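PDB 3LLV: exopolyphosphatase-related protein from Archaeoglobus fulgidus, which is of unknown function but may bind nucleic acid, and is represented here by its N-terminal Rossmann-type TrkA-N domain, which probably binds NAD(P). Local coordinates for residues Ile12-Ala17 against Glu40-Leu45. Residues are numbered along the deposited sequence; the frame is centred on the assembly and turned at random.
With PO4 (phosphate ion), chain B.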
ATOM      1  N   ILE A  12       1.000  -0.039  -3.247  1.00 10.45           N
ATOM      2  CA  ILE A  12       0.161  -0.920  -4.016  1.00 10.95           C
ATOM      3  C   ILE A  12      -1.251  -0.404  -3.872  1.00 11.86           C
ATOM      4  O   ILE A  12      -1.736  -0.186  -2.747  1.00 11.57           O
ATOM      5  CB  ILE A  12       0.287  -2.386  -3.533  1.00 10.69           C
ATOM      6  CG1 ILE A  12       1.736  -2.880  -3.750  1.00 13.33           C
ATOM      7  CG2 ILE A  12      -0.759  -3.271  -4.211  1.00 10.14           C
ATOM      8  CD1 ILE A  12       2.021  -4.198  -3.053  1.00 14.52           C
ATOM      9  N   GLY A  13      -1.905  -0.200  -5.007  1.00 12.36           N
ATOM     10  CA  GLY A  13      -3.254   0.359  -5.051  1.00 13.52           C
ATOM     11  C   GLY A  13      -3.094   1.831  -5.386  1.00 13.23           C
ATOM     12  O   GLY A  13      -2.513   2.600  -4.603  1.00 16.24           O
ATOM     13  N   SER A  14      -3.592   2.217  -6.538  1.00 12.78           N
ATOM     14  CA  SER A  14      -3.489   3.605  -6.951  0.50 12.22           C
ATOM     15  C   SER A  14      -4.859   4.268  -6.962  1.00 12.30           C
ATOM     16  O   SER A  14      -5.190   5.068  -7.854  1.00 12.62           O
ATOM     17  CB  SER A  14      -2.745   3.718  -8.283  0.50 12.22           C
ATOM     18  OG  SER A  14      -1.372   3.422  -8.080  0.50 11.50           O
ATOM     19  N   GLU A  15      -5.655   3.931  -5.938  1.00 11.58           N
ATOM     20  CA  GLU A  15      -6.931   4.596  -5.680  1.00 10.55           C
ATOM     21  C   GLU A  15      -6.628   5.830  -4.816  1.00 10.17           C
ATOM     22  O   GLU A  15      -5.470   6.235  -4.731  1.00  9.76           O
ATOM     23  CB  GLU A  15      -7.941   3.649  -5.041  1.00 10.30           C
ATOM     24  N   ALA A  16      -7.637   6.461  -4.207  1.00  9.40           N
ATOM     25  CA  ALA A  16      -7.398   7.780  -3.607  1.00  8.73           C
ATOM     26  C   ALA A  16      -6.372   7.771  -2.472  1.00  8.34           C
ATOM     27  O   ALA A  16      -5.496   8.635  -2.432  1.00  9.17           O
ATOM     28  CB  ALA A  16      -8.706   8.478  -3.198  1.00  7.90           C
ATOM     29  N   ALA A  17      -6.466   6.789  -1.571  1.00  9.02           N
ATOM     30  CA  ALA A  17      -5.532   6.718  -0.455  1.00  8.66           C
ATOM     31  C   ALA A  17      -4.113   6.487  -0.986  1.00  7.73           C
ATOM     32  O   ALA A  17      -3.168   7.139  -0.554  1.00  7.63           O
ATOM     33  CB  ALA A  17      -5.946   5.655   0.531  1.00  9.00           C
ATOM     34  N   GLU A  40      -4.855   2.790 -16.852  1.00 11.46           N
ATOM     35  CA  GLU A  40      -5.233   4.201 -16.874  1.00 11.31           C
ATOM     36  C   GLU A  40      -4.698   4.983 -15.671  1.00 10.80           C
ATOM     37  O   GLU A  40      -4.147   6.080 -15.821  1.00 10.05           O
ATOM     38  CB  GLU A  40      -6.758   4.343 -17.031  1.00 11.98           C
ATOM     39  CG  GLU A  40      -7.290   5.776 -17.008  1.00 14.07           C
ATOM     40  CD  GLU A  40      -7.161   6.522 -18.332  1.00 16.46           C
ATOM     41  OE1 GLU A  40      -8.077   7.311 -18.648  1.00 16.62           O
ATOM     42  OE2 GLU A  40      -6.145   6.343 -19.046  1.00 18.62           O
ATOM     43  N   LYS A  41      -4.845   4.411 -14.474  1.00 10.01           N
ATOM     44  CA  LYS A  41      -4.388   5.083 -13.276  1.00 10.08           C
ATOM     45  C   LYS A  41      -2.866   5.181 -13.238  1.00 10.13           C
ATOM     46  O   LYS A  41      -2.324   6.191 -12.781  1.00 10.07           O
ATOM     47  CB  LYS A  41      -4.918   4.374 -12.028  1.00 10.09           C
ATOM     48  CG  LYS A  41      -6.392   4.590 -11.773  1.00  9.93           C
ATOM     49  CD  LYS A  41      -6.841   3.821 -10.515  1.00 11.01           C
ATOM     50  CE  LYS A  41      -8.353   3.891 -10.280  1.00 15.13           C
ATOM     51  NZ  LYS A  41      -9.138   3.259 -11.370  1.00 16.64           N
ATOM     52  N   ILE A  42      -2.189   4.126 -13.689  1.00 10.22           N
ATOM     53  CA  ILE A  42      -0.719   4.090 -13.671  1.00 10.47           C
ATOM     54  C   ILE A  42      -0.166   5.076 -14.697  1.00 10.41           C
ATOM     55  O   ILE A  42       0.702   5.898 -14.390  1.00 10.45           O
ATOM     56  CB  ILE A  42      -0.164   2.652 -13.883  1.00 10.22           C
ATOM     57  CG1 ILE A  42      -0.342   1.800 -12.608  1.00  9.35           C
ATOM     58  CG2 ILE A  42       1.324   2.679 -14.312  1.00 11.13           C
ATOM     59  CD1 ILE A  42       0.256   2.417 -11.305  1.00  7.81           C
ATOM     60  N   GLU A  43      -0.716   5.030 -15.901  1.00 11.37           N
ATOM     61  CA  GLU A  43      -0.332   5.994 -16.943  1.00 11.78           C
ATOM     62  C   GLU A  43      -0.520   7.468 -16.532  1.00 11.04           C
ATOM     63  O   GLU A  43       0.320   8.310 -16.874  1.00 11.67           O
ATOM     64  CB  GLU A  43      -1.002   5.671 -18.286  1.00 12.77           C
ATOM     65  CG  GLU A  43      -0.395   4.428 -18.985  1.00 14.60           C
ATOM     66  CD  GLU A  43      -1.065   4.068 -20.315  1.00 16.78           C
ATOM     67  OE1 GLU A  43      -1.926   4.834 -20.804  1.00 19.12           O
ATOM     68  OE2 GLU A  43      -0.724   3.004 -20.883  1.00 17.35           O
ATOM     69  N   LEU A  44      -1.590   7.822 -15.804  1.00 10.29           N
ATOM     70  CA  LEU A  44      -1.700   9.195 -15.288  1.00  9.45           C
ATOM     71  C   LEU A  44      -0.683   9.507 -14.278  1.00  8.59           C
ATOM     72  O   LEU A  44      -0.173  10.556 -14.245  1.00  8.84           O
ATOM     73  CB  LEU A  44      -3.047   9.524 -14.666  1.00 10.11           C
ATOM     74  N   LEU A  45      -0.381   8.582 -13.389  1.00  8.46           N
ATOM     75  CA  LEU A  45       0.690   8.838 -12.440  1.00  8.26           C
ATOM     76  C   LEU A  45       2.014   9.087 -13.191  1.00  7.58           C
ATOM     77  O   LEU A  45       2.776   9.994 -12.836  1.00  6.97           O
ATOM     78  CB  LEU A  45       0.811   7.675 -11.438  1.00  7.80           C
ATOM     79  CG  LEU A  45      -0.312   7.544 -10.400  1.00  8.77           C
ATOM     80  CD1 LEU A  45      -0.168   6.216  -9.675  1.00  7.53           C
ATOM     81  CD2 LEU A  45      -0.266   8.703  -9.414  1.00  8.07           C
TER
HETATM   82  P   PO4 B 142     -10.044   5.085  -1.352  1.00 45.71           P
HETATM   83  O1  PO4 B 142      -8.616   5.048  -0.901  1.00 43.83           O
HETATM   84  O2  PO4 B 142     -10.924   4.098  -0.625  1.00 47.24           O
HETATM   85  O3  PO4 B 142     -10.615   6.470  -1.185  1.00 46.87           O
HETATM   86  O4  PO4 B 142     -10.076   4.710  -2.814  1.00 48.26           O
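The peptide carbonyl of Ser-14 is the flat group of this contact: Lys-41 CD lies above the carbonyl plane and beyond the oxygen, 3.4 Å from Ser-14 O, with a Ser-14 C, Ser-14 O, Lys-41 CD angle of 117°. The preceding peptide N-H, Ser-14 N, is hydrogen-bonded to Asp-36 OD1, at the end of strand 32-36. This is the glycine-containing first turn of a Rossmann fold, leading from strand 9-12 into helix 16-27 and meeting helix 39-47, which follows the second strand. Lys-41 CG and CD, on a chain extended through chi2 and chi3, supply the contact; Lys-41 NZ is 5.6 Å from Ser-14 O. Beside strand 32-36, where Ala-34 touches both residues, Leu-45 CD1 packs 3.8 Å from Ser-14 CB. In the Ser-14 conformer described, OG lies 3.4 Å from Leu-45 CD1 and 3.7 Å from Ile-42 CD1, buried without a polar partner; because a second conformer was deposited, this placement of OG is not firm. Glu-15 is the N-cap residue of helix 16-27, whose start holds a phosphate, probably from the crystallisation liquor, consistent with a dinucleotide-phosphate site: Ala-17 N donates to PO4 O1 at 2.8 Å (N-H...O 150°).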